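Local coordinates for protein minor fimbrium tip subunit Mfa3 (Porphyromonas gingivalis ATCC 33277, PDB 5NF4) that forms part of the tip of the minor fimbriae, filamentous pili that mediate biofilm formation and adhesion to host cells and other oral bacteria, at residues A[160-165]-A[222-227]; A[191-196]-A[320-325]; A[199-204]-A[328-333]; A[211-216]-A[278-283]. All blocks are in the same frame, centred on the assembly; numbering follows the deposited sequence.

Contact 1 of 4, residues A[160-165]-A[222-227]; sequences PMSRMY and YRLVPN
Pro160 lays its ring over one face of the Tyr222 phenol, the two side chains meeting at about a right angle. The touching atom is CG, 3.5 Å from Tyr222 CZ and displaced from the middle of the ring toward the hydroxyl end; measured to the ring centroid it lies 27° off the normal, a CH-pi contact. Tyr222 reaches this place because its CG sits between the backbone N and the carbonyl carbon (chi1 72°). Two residues along, Ser162 makes the polar link: its OG donates to Leu224 O over a short 2.6 Å, tilted somewhat from the carbonyl plane. The end of the Leu224 side chain comes close beside this bond, CD2 4.0 Å from Ser162 CB, and it also packs on Val116, Phe138 and Met139. Here the loop that follows strand 221-222 is laid against the Pro160, Ser162 and Met164 side of strand 161-170, whose backbone is paired with strands 109-117 and 180-205; sheet, loop and helix 132-140 thus meet in a largely buried layer of this Mfa2-family fold. Toward the more accessible end, Met164 bends at chi3 (-80°), turning its methyl aside so that the sulfur is the part that touches: SD lies 3.8 Å from Val225 CG1. Within the loop Arg223 NH1 donates to Pro226 O in the plane of the guanidinium; outside it, Arg223 NE is hydrogen-bonded to Gln140 O of the helix.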
# COMPACT_ATOMS: atom_id res chain seq x y z
N PRO A 160 -3.28 0.75 7.18
CA PRO A 160 -1.91 0.68 7.71
C PRO A 160 -0.91 1.34 6.79
O PRO A 160 -1.02 1.23 5.57
CB PRO A 160 -1.63 -0.83 7.82
CG PRO A 160 -3.01 -1.47 7.93
CD PRO A 160 -3.90 -0.59 7.07
N MET A 161 0.05 2.05 7.39
CA MET A 161 1.11 2.71 6.63
C MET A 161 2.43 2.55 7.37
O MET A 161 2.45 2.30 8.58
CB MET A 161 0.83 4.19 6.43
CG MET A 161 -0.58 4.52 6.10
SD MET A 161 -0.70 6.29 5.82
CE MET A 161 -2.47 6.48 5.57
N SER A 162 3.53 2.63 6.64
CA SER A 162 4.82 2.61 7.29
C SER A 162 5.90 3.27 6.49
O SER A 162 5.75 3.55 5.29
CB SER A 162 5.22 1.17 7.56
OG SER A 162 5.36 0.52 6.31
N ARG A 163 7.02 3.50 7.16
CA ARG A 163 8.21 3.91 6.45
C ARG A 163 9.39 3.63 7.36
O ARG A 163 9.25 3.73 8.57
CB ARG A 163 8.13 5.37 6.05
CG ARG A 163 9.18 5.80 5.03
CD ARG A 163 8.90 5.30 3.64
NE ARG A 163 10.03 5.65 2.81
CZ ARG A 163 10.12 6.74 2.05
NH1 ARG A 163 9.10 7.59 1.95
NH2 ARG A 163 11.24 6.96 1.37
N MET A 164 10.51 3.23 6.78
CA MET A 164 11.72 3.10 7.57
C MET A 164 12.91 3.72 6.85
O MET A 164 13.01 3.71 5.61
CB MET A 164 11.98 1.63 7.94
CG MET A 164 12.29 0.67 6.85
SD MET A 164 12.67 -0.98 7.53
CE MET A 164 14.38 -0.71 8.04
N TYR A 165 13.80 4.30 7.66
CA TYR A 165 15.01 4.94 7.16
C TYR A 165 16.19 4.40 7.95
O TYR A 165 16.25 4.55 9.17
CB TYR A 165 14.92 6.46 7.33
CG TYR A 165 13.71 7.11 6.71
CD1 TYR A 165 13.69 7.49 5.37
CD2 TYR A 165 12.58 7.36 7.47
CE1 TYR A 165 12.59 8.11 4.82
CE2 TYR A 165 11.48 8.01 6.93
CZ TYR A 165 11.48 8.37 5.62
OH TYR A 165 10.38 9.00 5.07
N TYR A 222 -1.14 -8.12 4.50
CA TYR A 222 -0.21 -7.04 4.28
C TYR A 222 1.03 -7.22 5.15
O TYR A 222 1.08 -8.03 6.08
CB TYR A 222 -0.87 -5.71 4.56
CG TYR A 222 -1.16 -5.35 6.00
CD1 TYR A 222 -0.22 -4.67 6.78
CD2 TYR A 222 -2.38 -5.62 6.57
CE1 TYR A 222 -0.49 -4.33 8.07
CE2 TYR A 222 -2.66 -5.29 7.88
CZ TYR A 222 -1.70 -4.63 8.62
OH TYR A 222 -1.95 -4.27 9.91
N ARG A 223 2.03 -6.43 4.81
CA ARG A 223 3.30 -6.45 5.51
C ARG A 223 3.82 -5.04 5.62
O ARG A 223 3.67 -4.27 4.68
CB ARG A 223 4.28 -7.33 4.74
CG ARG A 223 5.49 -7.77 5.50
CD ARG A 223 6.53 -8.46 4.58
NE ARG A 223 7.45 -9.39 5.27
CZ ARG A 223 8.69 -9.68 4.88
NH1 ARG A 223 9.24 -9.06 3.86
NH2 ARG A 223 9.39 -10.60 5.55
N LEU A 224 4.43 -4.70 6.74
CA LEU A 224 4.86 -3.31 6.96
C LEU A 224 6.19 -2.97 6.26
O LEU A 224 6.60 -1.79 6.23
CB LEU A 224 4.97 -3.01 8.44
CG LEU A 224 3.63 -3.00 9.17
CD1 LEU A 224 3.87 -3.05 10.65
CD2 LEU A 224 2.77 -1.77 8.76
N VAL A 225 6.86 -3.98 5.73
CA VAL A 225 7.97 -3.74 4.80
C VAL A 225 7.70 -4.55 3.57
O VAL A 225 6.96 -5.54 3.60
CB VAL A 225 9.34 -4.12 5.38
CG1 VAL A 225 9.77 -3.12 6.36
CG2 VAL A 225 9.31 -5.54 5.96
N PRO A 226 8.30 -4.15 2.45
CA PRO A 226 7.99 -4.86 1.20
C PRO A 226 8.18 -6.38 1.25
O PRO A 226 9.10 -6.90 1.87
CB PRO A 226 8.97 -4.22 0.21
CG PRO A 226 9.19 -2.87 0.72
CD PRO A 226 9.18 -2.99 2.23
N ASN A 227 7.29 -7.05 0.53
CA ASN A 227 7.30 -8.49 0.35
C ASN A 227 8.40 -8.92 -0.60
O ASN A 227 8.67 -8.23 -1.58
CB ASN A 227 5.95 -8.96 -0.22
CG ASN A 227 4.82 -8.89 0.78
OD1 ASN A 227 4.64 -9.81 1.56
ND2 ASN A 227 4.05 -7.81 0.74

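Contact 2 of 4, residues A[191-196]-A[320-325]; sequences KLQRVV and VYRNRH. With SO4 (sulfate ion), chain D.
Asn323 and Arg194 form the tight part of this contact. Arg194 NH1 donates to Asn323 OD1 at 2.9 Å, with the oxygen at the edge of the guanidinium and the two flat groups nearly coplanar, 20° apart. Arg194 N adds a weak bond to the same oxygen, which lies alongside the aliphatic part of the arginine, 3.2 Å from its CB. The guanidinium is held further by a salt bridge to Asp67 and by bonds to the carbonyls of Glu66 and Ala50, which probably fixes its rotation. Asn323 N donates to Val196 O at 2.8 Å, and beside this bond Arg322 CB lies 3.3 Å from Arg194 O. The Arg322 guanidinium is itself firmly held, by Arg223 O and a salt bridge with Glu255. Looser is the partly exposed Gln193, whose OE1 comes no nearer to Arg322 than 4.1 Å from CD; here a water accepts a hydrogen bond from Arg322 NH1 and donates one to Gln193 O. At the far end Lys191 NZ binds a sulfate, probably from the crystallisation liquor, and pairs with Glu187. Asn323, with its positive phi of 62°, occupies the third position of a type II beta turn from Tyr321 to Arg324, the turn that leads into strand 324-332.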
# COMPACT_ATOMS: atom_id res chain seq x y z
N LYS A 191 7.51 10.42 4.91
CA LYS A 191 6.42 10.17 3.98
C LYS A 191 6.02 8.72 4.14
O LYS A 191 6.75 7.79 3.74
CB LYS A 191 6.83 10.47 2.55
CG LYS A 191 7.15 11.94 2.27
CD LYS A 191 8.21 12.06 1.18
CE LYS A 191 8.70 13.48 1.03
NZ LYS A 191 9.60 13.63 -0.15
N LEU A 192 4.85 8.52 4.73
CA LEU A 192 4.39 7.18 5.04
C LEU A 192 3.83 6.54 3.79
O LEU A 192 3.19 7.23 3.00
CB LEU A 192 3.33 7.23 6.13
CG LEU A 192 3.80 7.91 7.43
CD1 LEU A 192 2.61 8.29 8.32
CD2 LEU A 192 4.74 6.99 8.15
N GLN A 193 4.09 5.25 3.61
CA GLN A 193 3.55 4.51 2.47
C GLN A 193 2.45 3.60 2.93
O GLN A 193 2.65 2.83 3.87
CB GLN A 193 4.64 3.69 1.79
CG GLN A 193 5.62 4.56 1.05
CD GLN A 193 6.88 3.82 0.66
OE1 GLN A 193 7.01 2.62 0.91
NE2 GLN A 193 7.81 4.53 0.03
N ARG A 194 1.30 3.66 2.26
CA ARG A 194 0.23 2.71 2.55
C ARG A 194 0.68 1.30 2.17
O ARG A 194 1.49 1.14 1.25
CB ARG A 194 -1.05 3.07 1.77
CG ARG A 194 -1.57 4.47 2.10
CD ARG A 194 -2.57 4.95 1.07
NE ARG A 194 -2.93 6.37 1.24
CZ ARG A 194 -2.27 7.38 0.68
NH1 ARG A 194 -1.20 7.17 -0.07
NH2 ARG A 194 -2.68 8.62 0.91
N VAL A 195 0.13 0.30 2.86
CA VAL A 195 0.47 -1.12 2.63
C VAL A 195 -0.39 -1.71 1.51
O VAL A 195 -0.15 -2.85 1.09
CB VAL A 195 0.31 -1.96 3.93
CG1 VAL A 195 1.22 -1.39 5.02
CG2 VAL A 195 -1.15 -2.02 4.39
N VAL A 196 -1.38 -0.94 1.04
CA VAL A 196 -2.30 -1.38 -0.01
C VAL A 196 -2.07 -0.57 -1.28
O VAL A 196 -1.48 0.53 -1.24
CB VAL A 196 -3.80 -1.26 0.41
CG1 VAL A 196 -4.13 -2.24 1.55
CG2 VAL A 196 -4.16 0.14 0.82
N VAL A 320 1.56 -6.54 -7.74
CA VAL A 320 0.84 -5.36 -7.31
C VAL A 320 1.68 -4.71 -6.20
O VAL A 320 1.89 -5.32 -5.18
CB VAL A 320 -0.55 -5.72 -6.77
CG1 VAL A 320 -1.29 -4.51 -6.18
CG2 VAL A 320 -1.40 -6.40 -7.87
N TYR A 321 2.12 -3.47 -6.41
CA TYR A 321 2.98 -2.77 -5.46
C TYR A 321 2.21 -1.88 -4.48
O TYR A 321 1.25 -1.20 -4.87
CB TYR A 321 4.00 -1.93 -6.22
CG TYR A 321 5.07 -2.74 -6.91
CD1 TYR A 321 6.16 -3.23 -6.19
CD2 TYR A 321 4.99 -3.04 -8.25
CE1 TYR A 321 7.14 -4.00 -6.81
CE2 TYR A 321 5.96 -3.80 -8.88
CZ TYR A 321 7.04 -4.27 -8.15
OH TYR A 321 8.00 -5.03 -8.77
N ARG A 322 2.67 -1.82 -3.23
CA ARG A 322 2.01 -0.94 -2.26
C ARG A 322 2.02 0.52 -2.70
O ARG A 322 2.97 0.99 -3.34
CB ARG A 322 2.69 -1.05 -0.90
CG ARG A 322 4.10 -0.50 -0.88
CD ARG A 322 4.84 -0.79 0.45
NE ARG A 322 4.92 -2.22 0.67
CZ ARG A 322 4.66 -2.84 1.82
NH1 ARG A 322 4.36 -2.12 2.91
NH2 ARG A 322 4.70 -4.17 1.85
N ASN A 323 0.97 1.23 -2.32
CA ASN A 323 0.90 2.67 -2.45
C ASN A 323 0.96 3.14 -3.90
O ASN A 323 1.33 4.27 -4.18
CB ASN A 323 2.00 3.34 -1.62
CG ASN A 323 1.57 4.69 -1.03
OD1 ASN A 323 0.49 4.82 -0.46
ND2 ASN A 323 2.42 5.69 -1.17
N ARG A 324 0.56 2.26 -4.82
CA ARG A 324 0.43 2.66 -6.21
C ARG A 324 -1.06 2.65 -6.58
O ARG A 324 -1.88 2.02 -5.91
CB ARG A 324 1.21 1.72 -7.13
CG ARG A 324 2.72 1.67 -6.84
CD ARG A 324 3.44 2.98 -7.15
NE ARG A 324 3.52 3.31 -8.58
CZ ARG A 324 4.26 2.66 -9.48
NH1 ARG A 324 4.99 1.60 -9.14
NH2 ARG A 324 4.26 3.07 -10.74
N HIS A 325 -1.36 3.36 -7.64
CA HIS A 325 -2.74 3.58 -8.09
C HIS A 325 -2.90 2.99 -9.50
O HIS A 325 -2.27 3.46 -10.45
CB HIS A 325 -2.98 5.09 -8.04
CG HIS A 325 -4.39 5.54 -8.30
ND1 HIS A 325 -4.71 6.88 -8.40
CD2 HIS A 325 -5.55 4.86 -8.49
CE1 HIS A 325 -6.01 7.01 -8.63
NE2 HIS A 325 -6.54 5.80 -8.70
S SO4 D . 9.81 16.95 0.78
O1 SO4 D . 8.97 16.50 -0.33
O2 SO4 D . 9.38 16.29 2.01
O3 SO4 D . 11.21 16.63 0.52
O4 SO4 D . 9.65 18.39 0.93
O HOH W 1 4.48 0.50 3.82

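Contact 3 of 4, residues A[199-204]-A[328-333]; sequences LDVNIV and YRIKTL
The Tyr328 ring has Asp200 O at its edge, near its plane, while Leu199 CD1 approaches obliquely, 3.7 Å from CE1. Outside the two strands, the rings of Phe278 and Tyr304 meet it edge-to-face, and its hydroxyl is hydrogen-bonded to that of Tyr304. A second flat group, the Asn202 amide, directs ND2 at Tyr328 O over 3.3 Å, with the acceptor in the amide plane. Asn202 N reaches the same oxygen at 2.8 Å from the opposite face of the carbonyl, so two donors of one residue grip one acceptor. ND2 also donates a hydrogen bond to Asp200 OD1, which it reaches from above the carboxylate plane, at 2.9 Å; the carboxylate has further partners in His325 and Gln248, a small polar network on the Asn202 side of the sheet. The other side is apolar. Val201 CG1 lies 3.4 Å from Ile330 CD1, tighter than usual carbon contact, and both residues touch Phe278. Ile203 turns CD1 back toward Ile330 CB through chi2 of -51°. Away from that apolar face, at the strand end, Val204 CG2 lies 3.4 Å from Lys331 CG. Tyr328 N to Asp200 O, Ile330 N to Asn202 O and Val204 N to Ile330 O continue the backbone ladder, the strands running at 37°: a twisted parallel pair between strands 180-205 and 324-332, each of which has an antiparallel neighbour on its other side, 248-254 and 337-345.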
# COMPACT_ATOMS: atom_id res chain seq x y z
N LEU A 199 -7.24 0.26 -6.59
CA LEU A 199 -7.74 -0.18 -7.87
C LEU A 199 -8.90 0.73 -8.24
O LEU A 199 -9.82 0.91 -7.46
CB LEU A 199 -8.20 -1.63 -7.80
CG LEU A 199 -8.89 -2.18 -9.06
CD1 LEU A 199 -7.92 -2.24 -10.25
CD2 LEU A 199 -9.46 -3.55 -8.77
N ASP A 200 -8.81 1.30 -9.44
CA ASP A 200 -9.64 2.41 -9.85
C ASP A 200 -10.21 2.09 -11.23
O ASP A 200 -9.51 2.23 -12.22
CB ASP A 200 -8.77 3.68 -9.87
CG ASP A 200 -9.55 4.95 -10.00
OD1 ASP A 200 -10.70 4.93 -10.50
OD2 ASP A 200 -8.99 6.01 -9.61
N VAL A 201 -11.45 1.62 -11.29
CA VAL A 201 -12.07 1.20 -12.55
C VAL A 201 -13.17 2.16 -13.00
O VAL A 201 -14.16 2.40 -12.30
CB VAL A 201 -12.62 -0.24 -12.42
CG1 VAL A 201 -13.28 -0.69 -13.71
CG2 VAL A 201 -11.49 -1.21 -12.06
N ASN A 202 -12.98 2.71 -14.19
CA ASN A 202 -13.84 3.73 -14.73
C ASN A 202 -14.51 3.30 -16.02
O ASN A 202 -13.83 2.95 -16.99
CB ASN A 202 -13.04 5.02 -14.96
CG ASN A 202 -12.42 5.55 -13.66
OD1 ASN A 202 -13.01 6.39 -12.98
ND2 ASN A 202 -11.25 5.05 -13.31
N ILE A 203 -15.84 3.30 -16.03
CA ILE A 203 -16.59 2.90 -17.22
C ILE A 203 -16.90 4.15 -18.02
O ILE A 203 -17.87 4.87 -17.76
CB ILE A 203 -17.89 2.13 -16.87
CG1 ILE A 203 -17.63 1.08 -15.79
CG2 ILE A 203 -18.53 1.55 -18.11
CD1 ILE A 203 -16.48 0.14 -16.06
N VAL A 204 -16.06 4.40 -19.02
CA VAL A 204 -16.22 5.59 -19.84
C VAL A 204 -17.41 5.50 -20.81
O VAL A 204 -17.98 6.50 -21.23
CB VAL A 204 -14.91 5.86 -20.60
CG1 VAL A 204 -13.77 6.04 -19.62
CG2 VAL A 204 -14.59 4.72 -21.51
N TYR A 328 -8.03 1.97 -14.54
CA TYR A 328 -8.58 1.38 -15.75
C TYR A 328 -9.71 2.24 -16.30
O TYR A 328 -10.54 2.77 -15.55
CB TYR A 328 -9.08 -0.05 -15.47
CG TYR A 328 -7.91 -0.94 -15.14
CD1 TYR A 328 -7.41 -1.00 -13.85
CD2 TYR A 328 -7.27 -1.68 -16.14
CE1 TYR A 328 -6.33 -1.79 -13.55
CE2 TYR A 328 -6.17 -2.47 -15.84
CZ TYR A 328 -5.72 -2.53 -14.55
OH TYR A 328 -4.61 -3.29 -14.26
N ARG A 329 -9.69 2.39 -17.62
CA ARG A 329 -10.74 3.08 -18.34
C ARG A 329 -11.31 2.04 -19.28
O ARG A 329 -10.61 1.52 -20.15
CB ARG A 329 -10.18 4.31 -19.08
CG ARG A 329 -9.46 5.24 -18.10
CD ARG A 329 -8.70 6.35 -18.75
NE ARG A 329 -7.52 5.94 -19.51
CZ ARG A 329 -6.38 5.49 -18.99
NH1 ARG A 329 -6.24 5.31 -17.68
NH2 ARG A 329 -5.38 5.18 -19.80
N ILE A 330 -12.57 1.70 -19.05
CA ILE A 330 -13.22 0.59 -19.76
C ILE A 330 -14.45 1.00 -20.57
O ILE A 330 -15.30 1.77 -20.11
CB ILE A 330 -13.65 -0.49 -18.75
CG1 ILE A 330 -12.44 -0.99 -17.97
CG2 ILE A 330 -14.37 -1.66 -19.51
CD1 ILE A 330 -12.79 -1.89 -16.85
N LYS A 331 -14.52 0.50 -21.81
CA LYS A 331 -15.70 0.66 -22.67
C LYS A 331 -16.39 -0.69 -22.76
O LYS A 331 -15.77 -1.67 -23.16
CB LYS A 331 -15.32 1.14 -24.08
CG LYS A 331 -14.69 2.51 -24.15
CD LYS A 331 -14.33 2.88 -25.58
CE LYS A 331 -13.60 4.22 -25.67
NZ LYS A 331 -13.35 4.63 -27.10
N THR A 332 -17.66 -0.73 -22.38
CA THR A 332 -18.46 -1.95 -22.44
C THR A 332 -19.34 -1.93 -23.68
O THR A 332 -20.33 -1.19 -23.76
CB THR A 332 -19.34 -2.11 -21.20
OG1 THR A 332 -18.56 -1.83 -20.04
CG2 THR A 332 -19.88 -3.52 -21.11
N LEU A 333 -18.96 -2.72 -24.67
CA LEU A 333 -19.70 -2.81 -25.91
C LEU A 333 -20.50 -4.10 -25.87
O LEU A 333 -20.31 -4.90 -24.95
CB LEU A 333 -18.74 -2.73 -27.09
CG LEU A 333 -17.70 -1.62 -26.90
CD1 LEU A 333 -16.73 -1.59 -28.06
CD2 LEU A 333 -18.40 -0.26 -26.75

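Contact 4 of 4, residues A[211-216]-A[278-283]; sequences QKIELC and FRLTTR
Ile213 overlaps Leu280 flank to flank, both side chains pointing the same way from the sheet, and Leu280 CD2 nestles against the isoleucine 3.6 Å from its CG1. The same methyl group lies at the edge of the Phe278 ring, in its plane, while Ile213 CG2 approaches that ring obliquely, 4.1 Å from CD1. Phe278 owes this position to chi1 of 62°, which carries the ring away from Leu215, its partner across the strands, and toward Tyr328 and Ile330 of strand 324-332. Ile213, Leu215, Phe278 and Leu280 thus make up the buried, apolar face.

Polar chains occupy the reverse face. Glu214 and Arg279 run side by side, but OE1 passes the aliphatic part of the arginine, 3.9 Å from CD, and the charged ends do not meet; Arg279 NE instead forms a salt bridge with Asp289. Their opposite charges may still attract at longer range. A water 2.8 Å from Glu214 OE1 also lies near Arg279 O and Thr281 OG1 and probably bridges the two strands. Lys212 lies alongside Thr281 and reaches Glu214 OE2 in a long salt bridge.

The backbone ladder is regular from Glu214 N to Arg279 O and Arg279 N to Glu214 O up to Thr281 N, which donates to Lys212 O. Beyond this, Thr281 O accepts from both Gln211 N, at 2.8 Å, and Lys212 N, at 3.1 Å, each in the carbonyl plane: two residues facing one, the classic beta bulge, at the end of an antiparallel strand pair.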
# COMPACT_ATOMS: atom_id res chain seq x y z
N GLN A 211 -23.26 -5.23 -14.67
CA GLN A 211 -23.98 -5.77 -13.52
C GLN A 211 -23.10 -5.66 -12.28
O GLN A 211 -23.55 -5.24 -11.23
CB GLN A 211 -24.37 -7.22 -13.76
CG GLN A 211 -25.07 -7.86 -12.60
CD GLN A 211 -25.30 -9.33 -12.83
OE1 GLN A 211 -25.85 -9.74 -13.86
NE2 GLN A 211 -24.87 -10.16 -11.88
N LYS A 212 -21.84 -6.03 -12.41
CA LYS A 212 -20.93 -5.87 -11.29
C LYS A 212 -19.48 -6.06 -11.64
O LYS A 212 -19.14 -6.59 -12.69
CB LYS A 212 -21.27 -6.83 -10.16
CG LYS A 212 -21.04 -8.27 -10.47
CD LYS A 212 -21.23 -9.07 -9.19
CE LYS A 212 -21.30 -10.54 -9.43
NZ LYS A 212 -21.52 -11.27 -8.15
N ILE A 213 -18.64 -5.64 -10.69
CA ILE A 213 -17.21 -5.71 -10.80
C ILE A 213 -16.65 -6.30 -9.51
O ILE A 213 -16.99 -5.84 -8.43
CB ILE A 213 -16.55 -4.33 -11.00
CG1 ILE A 213 -17.24 -3.53 -12.09
CG2 ILE A 213 -15.04 -4.52 -11.27
CD1 ILE A 213 -16.63 -2.14 -12.29
N GLU A 214 -15.79 -7.30 -9.65
CA GLU A 214 -15.18 -7.98 -8.51
C GLU A 214 -13.67 -8.02 -8.65
O GLU A 214 -13.16 -8.35 -9.71
CB GLU A 214 -15.67 -9.42 -8.40
CG GLU A 214 -17.12 -9.58 -8.06
CD GLU A 214 -17.62 -11.00 -8.33
OE1 GLU A 214 -17.72 -11.38 -9.52
OE2 GLU A 214 -17.88 -11.72 -7.35
N LEU A 215 -12.98 -7.77 -7.55
CA LEU A 215 -11.55 -8.02 -7.43
C LEU A 215 -11.30 -9.43 -6.90
O LEU A 215 -11.82 -9.80 -5.85
CB LEU A 215 -10.91 -6.99 -6.51
CG LEU A 215 -9.48 -7.27 -6.05
CD1 LEU A 215 -8.46 -7.29 -7.19
CD2 LEU A 215 -9.12 -6.25 -5.02
N CYS A 216 -10.52 -10.20 -7.65
CA CYS A 216 -10.27 -11.59 -7.35
C CYS A 216 -8.77 -11.86 -7.07
O CYS A 216 -7.90 -11.20 -7.66
CB CYS A 216 -10.74 -12.47 -8.50
SG CYS A 216 -12.54 -12.28 -8.79
N PHE A 278 -9.56 -8.32 -12.00
CA PHE A 278 -10.94 -7.96 -11.74
C PHE A 278 -11.81 -8.56 -12.82
O PHE A 278 -11.40 -8.75 -13.97
CB PHE A 278 -11.15 -6.44 -11.58
CG PHE A 278 -10.82 -5.59 -12.78
CD1 PHE A 278 -11.80 -5.23 -13.68
CD2 PHE A 278 -9.55 -5.05 -12.94
CE1 PHE A 278 -11.51 -4.39 -14.76
CE2 PHE A 278 -9.26 -4.21 -14.02
CZ PHE A 278 -10.24 -3.88 -14.92
N ARG A 279 -12.98 -8.97 -12.37
CA ARG A 279 -13.98 -9.62 -13.20
C ARG A 279 -15.17 -8.71 -13.44
O ARG A 279 -15.83 -8.28 -12.50
CB ARG A 279 -14.41 -10.91 -12.53
CG ARG A 279 -15.62 -11.55 -13.14
CD ARG A 279 -15.85 -12.91 -12.54
NE ARG A 279 -14.83 -13.86 -12.96
CZ ARG A 279 -14.29 -14.81 -12.19
NH1 ARG A 279 -14.65 -14.94 -10.92
NH2 ARG A 279 -13.38 -15.63 -12.71
N LEU A 280 -15.45 -8.42 -14.72
CA LEU A 280 -16.60 -7.62 -15.09
C LEU A 280 -17.66 -8.54 -15.57
O LEU A 280 -17.43 -9.30 -16.50
CB LEU A 280 -16.27 -6.64 -16.20
CG LEU A 280 -15.09 -5.70 -16.02
CD1 LEU A 280 -14.84 -5.07 -17.36
CD2 LEU A 280 -15.42 -4.66 -14.99
N THR A 281 -18.84 -8.43 -14.96
CA THR A 281 -20.00 -9.17 -15.39
C THR A 281 -21.04 -8.23 -15.93
O THR A 281 -21.42 -7.26 -15.26
CB THR A 281 -20.59 -9.98 -14.24
OG1 THR A 281 -19.60 -10.88 -13.77
CG2 THR A 281 -21.80 -10.79 -14.71
N THR A 282 -21.54 -8.55 -17.13
CA THR A 282 -22.53 -7.72 -17.79
C THR A 282 -23.92 -8.22 -17.45
O THR A 282 -24.09 -9.37 -17.05
CB THR A 282 -22.38 -7.75 -19.32
OG1 THR A 282 -22.77 -9.03 -19.81
CG2 THR A 282 -20.97 -7.48 -19.74
N ARG A 283 -24.91 -7.36 -17.61
CA ARG A 283 -26.31 -7.77 -17.43
C ARG A 283 -26.70 -8.96 -18.33
O ARG A 283 -27.61 -9.73 -17.98
CB ARG A 283 -27.23 -6.58 -17.69
CG ARG A 283 -27.00 -5.46 -16.71
CD ARG A 283 -27.91 -4.30 -16.97
NE ARG A 283 -27.64 -3.21 -16.03
CZ ARG A 283 -28.14 -3.14 -14.80
NH1 ARG A 283 -28.95 -4.08 -14.35
NH2 ARG A 283 -27.83 -2.11 -14.03
O HOH W 2 -18.12 -9.63 -11.63

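Overall arrangement
Contacts 1 and 2 adjoin near the centre of the molecule, their centres 9 Å apart, and are joined through Arg223 O to Arg322 NH1 and the backbone pairing of Ser162 with Gln193. Contacts 3 and 4 form a second cluster, centres 11 Å apart, where Phe278 and Leu280 pack on Tyr328 and Ile330. The centres of contacts 1 and 4 are about 30 Å apart. The long strand 180-205 spans the two clusters: with strand 324-332 it serves contacts 2 and 3, whose centres are 22 Å apart and which are linked by His325 to Asp200. Along the chain contact 4 is nested within the loops closed by contacts 2 and 3, whereas contact 1 alternates with the others, so the two regions are interlaced rather than consecutive.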